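Local coordinates for protein acetamidase (Bacillus halodurans, PDB 2II1) that binds calcium ions and probably hydrolyses carbon-nitrogen bonds, other than peptide bonds, in linear amides, at residues L5-M14 and N55-L64; I161-E172 and R213-D223. All blocks are in the same frame, centred on the assembly; numbering follows the deposited sequence.

Contact 1. Residues L5-M14 and N55-L64; sequences LSNENTIFFM and NRVNPATGPL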
loop_
_atom_site.group_PDB
_atom_site.type_symbol
_atom_site.label_atom_id
_atom_site.label_comp_id
_atom_site.label_asym_id
_atom_site.label_seq_id
_atom_site.Cartn_x
_atom_site.Cartn_y
_atom_site.Cartn_z
ATOM N N LEU A 5 -19.415 27.874 3.258
ATOM C CA LEU A 5 -18.411 28.546 2.425
ATOM C C LEU A 5 -18.640 28.218 0.931
ATOM O O LEU A 5 -18.703 27.046 0.546
ATOM C CB LEU A 5 -16.995 28.107 2.838
ATOM C CG LEU A 5 -16.659 28.146 4.348
ATOM C CD1 LEU A 5 -15.176 27.977 4.623
ATOM C CD2 LEU A 5 -17.142 29.401 4.985
ATOM N N SER A 6 -18.747 29.253 0.107
ATOM C CA SER A 6 -18.958 29.076 -1.338
ATOM C C SER A 6 -17.634 28.919 -2.052
ATOM O O SER A 6 -16.594 29.300 -1.526
ATOM C CB SER A 6 -19.702 30.276 -1.941
ATOM O OG SER A 6 -18.843 31.391 -2.059
ATOM N N ASN A 7 -17.688 28.393 -3.278
ATOM C CA ASN A 7 -16.489 28.075 -4.036
ATOM C C ASN A 7 -15.926 29.307 -4.721
ATOM O O ASN A 7 -14.968 29.205 -5.479
ATOM C CB ASN A 7 -16.738 26.902 -5.018
ATOM C CG ASN A 7 -17.752 27.224 -6.119
ATOM O OD1 ASN A 7 -18.019 28.381 -6.431
ATOM N ND2 ASN A 7 -18.309 26.184 -6.719
ATOM N N GLU A 8 -16.537 30.461 -4.452
ATOM C CA GLU A 8 -16.063 31.745 -4.956
ATOM C C GLU A 8 -14.837 32.215 -4.219
ATOM O O GLU A 8 -14.086 33.025 -4.739
ATOM C CB GLU A 8 -17.158 32.805 -4.836
ATOM C CG GLU A 8 -18.091 32.823 -6.034
ATOM C CD GLU A 8 -19.228 33.818 -5.913
ATOM O OE1 GLU A 8 -19.076 34.853 -5.218
ATOM O OE2 GLU A 8 -20.284 33.556 -6.531
ATOM N N ASN A 9 -14.653 31.695 -3.006
ATOM C CA ASN A 9 -13.571 32.073 -2.121
ATOM C C ASN A 9 -12.521 30.969 -2.067
ATOM O O ASN A 9 -12.588 30.075 -1.207
ATOM C CB ASN A 9 -14.128 32.303 -0.716
ATOM C CG ASN A 9 -15.113 33.433 -0.665
ATOM O OD1 ASN A 9 -16.201 33.300 -0.104
ATOM N ND2 ASN A 9 -14.751 34.551 -1.271
ATOM N N THR A 10 -11.564 31.014 -2.991
ATOM C CA THR A 10 -10.593 29.931 -3.082
ATOM C C THR A 10 -9.173 30.462 -2.942
ATOM O O THR A 10 -8.895 31.612 -3.289
ATOM C CB THR A 10 -10.743 29.075 -4.381
ATOM O OG1 THR A 10 -10.434 29.872 -5.531
ATOM C CG2 THR A 10 -12.145 28.472 -4.508
ATOM N N ILE A 11 -8.301 29.619 -2.383
ATOM C CA ILE A 11 -6.874 29.897 -2.246
ATOM C C ILE A 11 -6.057 28.815 -2.984
ATOM O O ILE A 11 -6.508 27.699 -3.141
ATOM C CB ILE A 11 -6.463 30.004 -0.741
ATOM C CG1 ILE A 11 -6.865 28.749 0.046
ATOM C CG2 ILE A 11 -7.106 31.263 -0.118
ATOM C CD1 ILE A 11 -6.239 28.605 1.429
ATOM N N PHE A 12 -4.856 29.160 -3.434
ATOM C CA PHE A 12 -3.991 28.225 -4.156
ATOM C C PHE A 12 -2.765 27.835 -3.362
ATOM O O PHE A 12 -2.020 26.915 -3.775
ATOM C CB PHE A 12 -3.626 28.815 -5.514
ATOM C CG PHE A 12 -4.814 28.955 -6.403
ATOM C CD1 PHE A 12 -5.358 27.843 -7.000
ATOM C CD2 PHE A 12 -5.448 30.193 -6.580
ATOM C CE1 PHE A 12 -6.496 27.941 -7.779
ATOM C CE2 PHE A 12 -6.597 30.299 -7.369
ATOM C CZ PHE A 12 -7.119 29.173 -7.961
ATOM N N PHE A 13 -2.593 28.486 -2.209
ATOM C CA PHE A 13 -1.482 28.224 -1.306
ATOM C C PHE A 13 -2.001 28.155 0.109
ATOM O O PHE A 13 -2.874 28.950 0.507
ATOM C CB PHE A 13 -0.448 29.344 -1.339
ATOM C CG PHE A 13 0.343 29.420 -2.610
ATOM C CD1 PHE A 13 -0.203 29.973 -3.755
ATOM C CD2 PHE A 13 1.645 28.949 -2.662
ATOM C CE1 PHE A 13 0.531 30.037 -4.922
ATOM C CE2 PHE A 13 2.369 29.007 -3.832
ATOM C CZ PHE A 13 1.812 29.552 -4.955
HETATM N N MSE A 14 -1.425 27.227 0.871
HETATM C CA MSE A 14 -1.668 27.110 2.304
HETATM C C MSE A 14 -0.716 28.106 2.943
HETATM O O MSE A 14 0.501 27.911 2.927
HETATM C CB MSE A 14 -1.396 25.667 2.769
HETATM C CG MSE A 14 -2.293 24.621 2.108
HETATM SE SE MSE A 14 -4.003 24.305 3.052
HETATM C CE MSE A 14 -5.121 23.582 1.491
ATOM N N ASN A 55 -2.081 28.650 -13.220
ATOM C CA ASN A 55 -2.149 29.405 -11.970
ATOM C C ASN A 55 -3.523 29.303 -11.289
ATOM O O ASN A 55 -3.795 30.026 -10.324
ATOM C CB ASN A 55 -1.815 30.873 -12.223
ATOM C CG ASN A 55 -0.322 31.121 -12.304
ATOM O OD1 ASN A 55 0.440 30.698 -11.426
ATOM N ND2 ASN A 55 0.101 31.817 -13.351
ATOM N N ARG A 56 -4.379 28.412 -11.799
ATOM C CA ARG A 56 -5.707 28.207 -11.230
ATOM C C ARG A 56 -6.032 26.743 -10.954
ATOM O O ARG A 56 -7.176 26.390 -10.724
ATOM C CB ARG A 56 -6.752 28.816 -12.150
ATOM C CG ARG A 56 -6.741 30.326 -12.157
ATOM C CD ARG A 56 -7.696 30.820 -13.219
ATOM N NE ARG A 56 -9.071 30.443 -12.899
ATOM C CZ ARG A 56 -10.036 30.250 -13.787
ATOM N NH1 ARG A 56 -9.801 30.380 -15.090
ATOM N NH2 ARG A 56 -11.248 29.916 -13.356
ATOM N N VAL A 57 -5.009 25.904 -10.960
ATOM C CA VAL A 57 -5.146 24.502 -10.610
ATOM C C VAL A 57 -5.006 24.366 -9.087
ATOM O O VAL A 57 -4.332 25.163 -8.438
ATOM C CB VAL A 57 -4.085 23.648 -11.365
ATOM C CG1 VAL A 57 -4.072 22.209 -10.858
ATOM C CG2 VAL A 57 -4.346 23.707 -12.890
ATOM N N ASN A 58 -5.660 23.357 -8.528
ATOM C CA ASN A 58 -5.634 23.079 -7.102
ATOM C C ASN A 58 -6.229 24.230 -6.269
ATOM O O ASN A 58 -5.559 24.787 -5.379
ATOM C CB ASN A 58 -4.208 22.693 -6.657
ATOM C CG ASN A 58 -3.908 21.220 -6.865
ATOM O OD1 ASN A 58 -4.716 20.355 -6.506
ATOM N ND2 ASN A 58 -2.750 20.923 -7.444
ATOM N N PRO A 59 -7.493 24.598 -6.560
ATOM C CA PRO A 59 -8.192 25.523 -5.694
ATOM C C PRO A 59 -8.684 24.844 -4.419
ATOM O O PRO A 59 -9.183 23.711 -4.464
ATOM C CB PRO A 59 -9.364 25.975 -6.560
ATOM C CG PRO A 59 -9.641 24.792 -7.432
ATOM C CD PRO A 59 -8.308 24.219 -7.729
ATOM N N ALA A 60 -8.533 25.532 -3.291
ATOM C CA ALA A 60 -9.092 25.103 -2.028
ATOM C C ALA A 60 -10.082 26.172 -1.538
ATOM O O ALA A 60 -9.778 27.352 -1.594
ATOM C CB ALA A 60 -7.987 24.883 -1.017
ATOM N N THR A 61 -11.274 25.750 -1.105
ATOM C CA THR A 61 -12.240 26.639 -0.461
ATOM C C THR A 61 -11.779 26.891 0.982
ATOM O O THR A 61 -11.443 25.954 1.696
ATOM C CB THR A 61 -13.665 26.036 -0.489
ATOM O OG1 THR A 61 -14.084 25.847 -1.854
ATOM C CG2 THR A 61 -14.668 26.933 0.260
ATOM N N GLY A 62 -11.747 28.158 1.385
ATOM C CA GLY A 62 -11.188 28.564 2.672
ATOM C C GLY A 62 -10.427 29.869 2.511
ATOM O O GLY A 62 -10.494 30.491 1.445
ATOM N N PRO A 63 -9.676 30.288 3.557
ATOM C CA PRO A 63 -9.470 29.600 4.829
ATOM C C PRO A 63 -10.533 29.860 5.891
ATOM O O PRO A 63 -11.101 30.928 5.947
ATOM C CB PRO A 63 -8.106 30.101 5.301
ATOM C CG PRO A 63 -7.779 31.296 4.479
ATOM C CD PRO A 63 -8.882 31.525 3.485
ATOM N N LEU A 64 -10.791 28.853 6.707
ATOM C CA LEU A 64 -11.741 28.953 7.813
ATOM C C LEU A 64 -10.949 29.194 9.092
ATOM O O LEU A 64 -10.041 28.408 9.405
ATOM C CB LEU A 64 -12.537 27.645 7.930
ATOM C CG LEU A 64 -13.352 27.484 9.207
ATOM C CD1 LEU A 64 -14.618 28.369 9.172
ATOM C CD2 LEU A 64 -13.669 26.021 9.468
#

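Contact 2. Residues I161-E172 and R213-D223; sequences IKPGTTVYLPVE and RMFPLPALKTD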
loop_
_atom_site.group_PDB
_atom_site.type_symbol
_atom_site.label_atom_id
_atom_site.label_comp_id
_atom_site.label_asym_id
_atom_site.label_seq_id
_atom_site.Cartn_x
_atom_site.Cartn_y
_atom_site.Cartn_z
ATOM N N ILE A 161 -9.735 9.407 3.283
ATOM C CA ILE A 161 -10.358 10.695 3.645
ATOM C C ILE A 161 -11.688 10.819 2.913
ATOM O O ILE A 161 -11.780 11.415 1.835
ATOM C CB ILE A 161 -9.419 11.890 3.388
ATOM C CG1 ILE A 161 -8.102 11.702 4.138
ATOM C CG2 ILE A 161 -10.056 13.225 3.850
ATOM C CD1 ILE A 161 -7.178 12.928 4.073
ATOM N N LYS A 162 -12.702 10.226 3.535
ATOM C CA LYS A 162 -13.983 9.921 2.907
ATOM C C LYS A 162 -15.048 10.029 3.964
ATOM O O LYS A 162 -14.738 10.228 5.115
ATOM C CB LYS A 162 -13.989 8.519 2.286
ATOM C CG LYS A 162 -13.900 7.390 3.252
ATOM C CD LYS A 162 -13.492 6.118 2.527
ATOM C CE LYS A 162 -13.457 4.933 3.478
ATOM N NZ LYS A 162 -14.669 4.817 4.335
ATOM N N PRO A 163 -16.319 9.911 3.574
ATOM C CA PRO A 163 -17.342 10.094 4.583
ATOM C C PRO A 163 -17.209 9.087 5.719
ATOM O O PRO A 163 -16.925 7.887 5.476
ATOM C CB PRO A 163 -18.649 9.911 3.797
ATOM C CG PRO A 163 -18.307 10.182 2.423
ATOM C CD PRO A 163 -16.911 9.616 2.260
ATOM N N GLY A 164 -17.388 9.583 6.947
ATOM C CA GLY A 164 -17.320 8.748 8.168
ATOM C C GLY A 164 -15.915 8.635 8.767
ATOM O O GLY A 164 -15.719 8.015 9.827
ATOM N N THR A 165 -14.944 9.234 8.083
ATOM C CA THR A 165 -13.556 9.315 8.552
ATOM C C THR A 165 -13.375 10.600 9.375
ATOM O O THR A 165 -13.976 11.645 9.059
ATOM C CB THR A 165 -12.559 9.263 7.335
ATOM O OG1 THR A 165 -12.613 7.979 6.692
ATOM C CG2 THR A 165 -11.113 9.549 7.752
ATOM N N THR A 166 -12.616 10.498 10.466
ATOM C CA THR A 166 -12.131 11.658 11.209
ATOM C C THR A 166 -10.683 11.947 10.814
ATOM O O THR A 166 -9.868 11.044 10.860
ATOM C CB THR A 166 -12.174 11.381 12.717
ATOM O OG1 THR A 166 -13.529 11.100 13.084
ATOM C CG2 THR A 166 -11.713 12.529 13.492
ATOM N N VAL A 167 -10.388 13.203 10.447
ATOM C CA VAL A 167 -9.076 13.642 10.013
ATOM C C VAL A 167 -8.489 14.476 11.135
ATOM O O VAL A 167 -9.196 15.278 11.741
ATOM C CB VAL A 167 -9.174 14.561 8.769
ATOM C CG1 VAL A 167 -7.768 14.912 8.252
ATOM C CG2 VAL A 167 -9.972 13.906 7.704
ATOM N N TYR A 168 -7.207 14.313 11.406
ATOM C CA TYR A 168 -6.518 15.168 12.388
ATOM C C TYR A 168 -5.381 15.969 11.742
ATOM O O TYR A 168 -4.483 15.379 11.190
ATOM C CB TYR A 168 -5.954 14.324 13.529
ATOM C CG TYR A 168 -6.977 13.450 14.246
ATOM C CD1 TYR A 168 -7.255 12.169 13.795
ATOM C CD2 TYR A 168 -7.627 13.899 15.384
ATOM C CE1 TYR A 168 -8.179 11.354 14.443
ATOM C CE2 TYR A 168 -8.565 13.087 16.043
ATOM C CZ TYR A 168 -8.827 11.818 15.558
ATOM O OH TYR A 168 -9.731 11.006 16.195
ATOM N N LEU A 169 -5.454 17.311 11.815
ATOM C CA LEU A 169 -4.421 18.235 11.278
ATOM C C LEU A 169 -3.843 19.139 12.380
ATOM O O LEU A 169 -4.521 19.390 13.367
ATOM C CB LEU A 169 -5.009 19.138 10.196
ATOM C CG LEU A 169 -5.457 18.450 8.912
ATOM C CD1 LEU A 169 -6.147 19.472 8.018
ATOM C CD2 LEU A 169 -4.248 17.761 8.237
ATOM N N PRO A 170 -2.595 19.639 12.206
ATOM C CA PRO A 170 -2.001 20.506 13.217
ATOM C C PRO A 170 -2.606 21.909 13.169
ATOM O O PRO A 170 -3.046 22.376 12.111
ATOM C CB PRO A 170 -0.528 20.542 12.818
ATOM C CG PRO A 170 -0.576 20.384 11.338
ATOM C CD PRO A 170 -1.684 19.454 11.059
ATOM N N VAL A 171 -2.656 22.552 14.319
ATOM C CA VAL A 171 -2.866 23.993 14.391
ATOM C C VAL A 171 -1.500 24.591 14.661
ATOM O O VAL A 171 -0.942 24.416 15.750
ATOM C CB VAL A 171 -3.826 24.365 15.541
ATOM C CG1 VAL A 171 -3.919 25.912 15.739
ATOM C CG2 VAL A 171 -5.169 23.798 15.267
ATOM N N GLU A 172 -0.944 25.278 13.661
ATOM C CA GLU A 172 0.382 25.880 13.771
ATOM C C GLU A 172 0.331 27.411 13.791
ATOM O O GLU A 172 1.310 28.040 14.148
ATOM C CB GLU A 172 1.272 25.405 12.639
ATOM C CG GLU A 172 1.516 23.900 12.610
ATOM C CD GLU A 172 2.224 23.361 13.860
ATOM O OE1 GLU A 172 2.768 24.145 14.657
ATOM O OE2 GLU A 172 2.250 22.136 14.044
ATOM N N ARG A 213 -2.073 17.651 21.431
ATOM C CA ARG A 213 -1.671 16.954 20.241
ATOM C C ARG A 213 -1.107 15.586 20.584
ATOM O O ARG A 213 0.080 15.433 20.823
ATOM C CB ARG A 213 -0.652 17.786 19.509
ATOM C CG ARG A 213 -0.569 17.427 18.095
ATOM C CD ARG A 213 0.423 18.285 17.408
ATOM N NE ARG A 213 -0.076 19.630 17.192
ATOM C CZ ARG A 213 0.610 20.579 16.570
ATOM N NH1 ARG A 213 1.802 20.310 16.085
ATOM N NH2 ARG A 213 0.106 21.792 16.420
HETATM N N MSE A 214 -1.971 14.585 20.555
HETATM C CA MSE A 214 -1.666 13.242 21.062
HETATM C C MSE A 214 -0.834 12.332 20.148
HETATM O O MSE A 214 -0.168 11.407 20.620
HETATM C CB MSE A 214 -2.989 12.543 21.361
HETATM C CG MSE A 214 -2.905 11.458 22.405
HETATM SE SE MSE A 214 -4.376 10.221 22.156
HETATM C CE MSE A 214 -5.795 11.538 21.504
ATOM N N PHE A 215 -0.895 12.566 18.842
ATOM C CA PHE A 215 -0.108 11.781 17.878
ATOM C C PHE A 215 0.507 12.656 16.775
ATOM O O PHE A 215 0.130 13.834 16.621
ATOM C CB PHE A 215 -0.944 10.634 17.260
ATOM C CG PHE A 215 -2.427 10.879 17.252
ATOM C CD1 PHE A 215 -2.993 11.792 16.381
ATOM C CD2 PHE A 215 -3.252 10.174 18.098
ATOM C CE1 PHE A 215 -4.366 12.004 16.370
ATOM C CE2 PHE A 215 -4.605 10.379 18.101
ATOM C CZ PHE A 215 -5.168 11.306 17.234
ATOM N N PRO A 216 1.446 12.085 16.002
ATOM C CA PRO A 216 2.021 12.820 14.875
ATOM C C PRO A 216 0.975 12.990 13.787
ATOM O O PRO A 216 0.135 12.116 13.597
ATOM C CB PRO A 216 3.165 11.920 14.405
ATOM C CG PRO A 216 3.363 10.927 15.494
ATOM C CD PRO A 216 2.031 10.738 16.102
ATOM N N LEU A 217 1.021 14.126 13.109
ATOM C CA LEU A 217 -0.032 14.534 12.200
ATOM C C LEU A 217 0.596 14.684 10.788
ATOM O O LEU A 217 1.770 14.916 10.689
ATOM C CB LEU A 217 -0.598 15.874 12.690
ATOM C CG LEU A 217 -1.226 15.918 14.071
ATOM C CD1 LEU A 217 -1.701 17.331 14.469
ATOM C CD2 LEU A 217 -2.389 14.990 14.042
ATOM N N PRO A 218 -0.205 14.590 9.699
ATOM C CA PRO A 218 -1.625 14.305 9.725
ATOM C C PRO A 218 -1.932 12.892 10.136
ATOM O O PRO A 218 -1.069 12.007 10.061
ATOM C CB PRO A 218 -2.074 14.595 8.278
ATOM C CG PRO A 218 -0.965 15.464 7.707
ATOM C CD PRO A 218 0.251 14.902 8.331
ATOM N N ALA A 219 -3.180 12.659 10.532
ATOM C CA ALA A 219 -3.598 11.320 10.843
ATOM C C ALA A 219 -5.077 11.164 10.616
ATOM O O ALA A 219 -5.838 12.137 10.519
ATOM C CB ALA A 219 -3.239 10.974 12.294
ATOM N N LEU A 220 -5.503 9.925 10.564
ATOM C CA LEU A 220 -6.910 9.669 10.427
ATOM C C LEU A 220 -7.374 8.408 11.132
ATOM O O LEU A 220 -6.612 7.479 11.359
ATOM C CB LEU A 220 -7.283 9.683 8.917
ATOM C CG LEU A 220 -6.832 8.591 7.965
ATOM C CD1 LEU A 220 -7.780 7.388 8.251
ATOM C CD2 LEU A 220 -6.953 9.069 6.506
ATOM N N LYS A 221 -8.666 8.399 11.435
ATOM C CA LYS A 221 -9.360 7.233 12.004
ATOM C C LYS A 221 -10.626 7.005 11.183
ATOM O O LYS A 221 -11.352 7.963 10.904
ATOM C CB LYS A 221 -9.643 7.487 13.477
ATOM C CG LYS A 221 -10.810 6.729 14.090
ATOM C CD LYS A 221 -10.895 6.957 15.578
ATOM C CE LYS A 221 -11.543 8.298 15.930
ATOM N NZ LYS A 221 -12.271 8.248 17.255
ATOM N N THR A 222 -10.816 5.748 10.739
ATOM C CA THR A 222 -12.008 5.298 10.041
ATOM C C THR A 222 -12.885 4.589 11.084
ATOM O O THR A 222 -12.590 4.652 12.272
ATOM C CB THR A 222 -11.660 4.307 8.914
ATOM O OG1 THR A 222 -11.065 3.115 9.477
ATOM C CG2 THR A 222 -10.697 4.941 7.907
ATOM N N ASP A 223 -13.942 3.912 10.655
ATOM C CA ASP A 223 -14.722 3.065 11.566
ATOM C C ASP A 223 -13.912 1.879 12.144
ATOM O O ASP A 223 -14.317 1.316 13.128
ATOM C CB ASP A 223 -15.972 2.511 10.857
ATOM C CG ASP A 223 -17.145 3.502 10.834
ATOM O OD1 ASP A 223 -16.931 4.740 10.943
ATOM O OD2 ASP A 223 -18.293 3.032 10.688
#

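Contact 1. Residues L5-M14 and N55-L64
Ala60 O accepts Ile11 N at 2.8 Å, and the CA-H of Thr10 comes to the same oxygen at 3.1 Å from Thr10 CA. This is one half of a short antiparallel beta ladder between strand 10-11 and strand 60-67. The return bond, Ala60 N to Ile11 O, makes Ile11 and Ala60 a hydrogen-bonded pair, while Thr10 and Thr61 next to them are a non-hydrogen-bonded one. Beyond Thr61 the ladder fades: Gly62 N makes a weak hydrogen bond to Asn9 O, 3.3 Å long. Gly62 sits at backbone angles that would jam a CB against the preceding carbonyl oxygen, and a cis peptide bond follows into Pro63.

On the face with Ile11 and Ala60, the CE methyl of Met14, a selenomethionine whose chain bends at chi2 (-88°), meets Ala60 CB, and Ile11 CG2 reaches Pro63 CD. Strand 176-184 backs this side through Ala179. On the other face, Thr61 splits its branches: with OG1 anti to the carbonyl carbon (chi1 -61°), CG2 is left anti to the backbone N and packs on Leu5 CB at 3.7 Å, whereas OG1 is hydrogen-bonded to Glu33 O. Thr10 and Pro59 run side by side on that face.

Asn58, two residues before the strand, brings its side chain to about 4 Å from those of the calcium ligands Asn155 and Asp182. Its carbonyl oxygen is hydrogen-bonded to Asn146. The 55-59 loop wraps round the Phe12 ring, whose CE1 touches Pro59 CB at 3.7 Å. Backbone oxygens line the ring: Asn55 O stands over the centre of one face, while Val57 O approaches the edge near the ring plane, 3.2 Å from Phe12 CD1.

Contact 2. Residues I161-E172 and R213-D223
Phe215 drives the edge of its ring into a face of Tyr168, a T-shaped pair with centroids 5.0 Å apart and planes at 78°; Phe215 CZ stands over the centre of the tyrosine ring. Beside it, Leu217 spreads its two methyls along the strand: CD2 lies against Tyr168 CB at 3.7 Å, and CD1 presses tightly on Pro170, 3.4 Å from Pro170 CA. A cis peptide bond then leads from Leu217 into Pro218, whose CB meets Leu169 CD2. With Tyr168 cut back to an alanine, the Phe215 edge is likely to lose its aromatic face and a gap to open beside Lys221, whose CE carbon now lies 3.3 Å from Tyr168 OH.

Behind these side chains, strands 166-170 and 219-221 pair antiparallel. Tyr168 with Ala219 and Thr166 with Lys221 are hydrogen-bonded pairs, the shortest bond being Tyr168 N to Ala219 O at 2.7 Å. On the opposite face from Tyr168, Leu220 CD2 touches Ile161 CG1.

At the polar edge, Arg213, its chain bent at chi3 (-74°) to bring the guanidinium to Glu172, forms a salt bridge from NH1 to Glu172 OE2 at 2.8 Å, with a weak second bond from NH2. Carboxylate and guanidinium stand almost perpendicular, 84° apart, and Pro170 CB covers a guanidinium face toward its rim. Arg213 NH2 is also held by Asp73 O.

Both strands are interior to the large mixed sheet: strand 74-84 flanks 166-170, strand 225-232 flanks 219-221, and Phe249 of helix 235-253 meets the Phe215 ring edge-to-face.

Overall arrangement
From the N terminus, strand 3-5 belongs to the large mixed sheet, and the chain then crosses to the curled second sheet at strand 10-11. Contact 1 closes the first loop there, bringing 55-64 back across 40 intervening residues that hold strands 22-25 and 28-34. Contact 2 opens only later and closes a second loop, also of 40 residues, containing strands 176-184 and 201-210; it joins neighbouring strands 166-170 and 219-221 inside the large mixed sheet. The two loops follow in series, neither enclosing nor crossing the other; the centres of contacts 1 and 2 are about 21 Å apart. Strand 176-184 pairs with strand 60-67 of contact 1 and carries Asp182 of the calcium site.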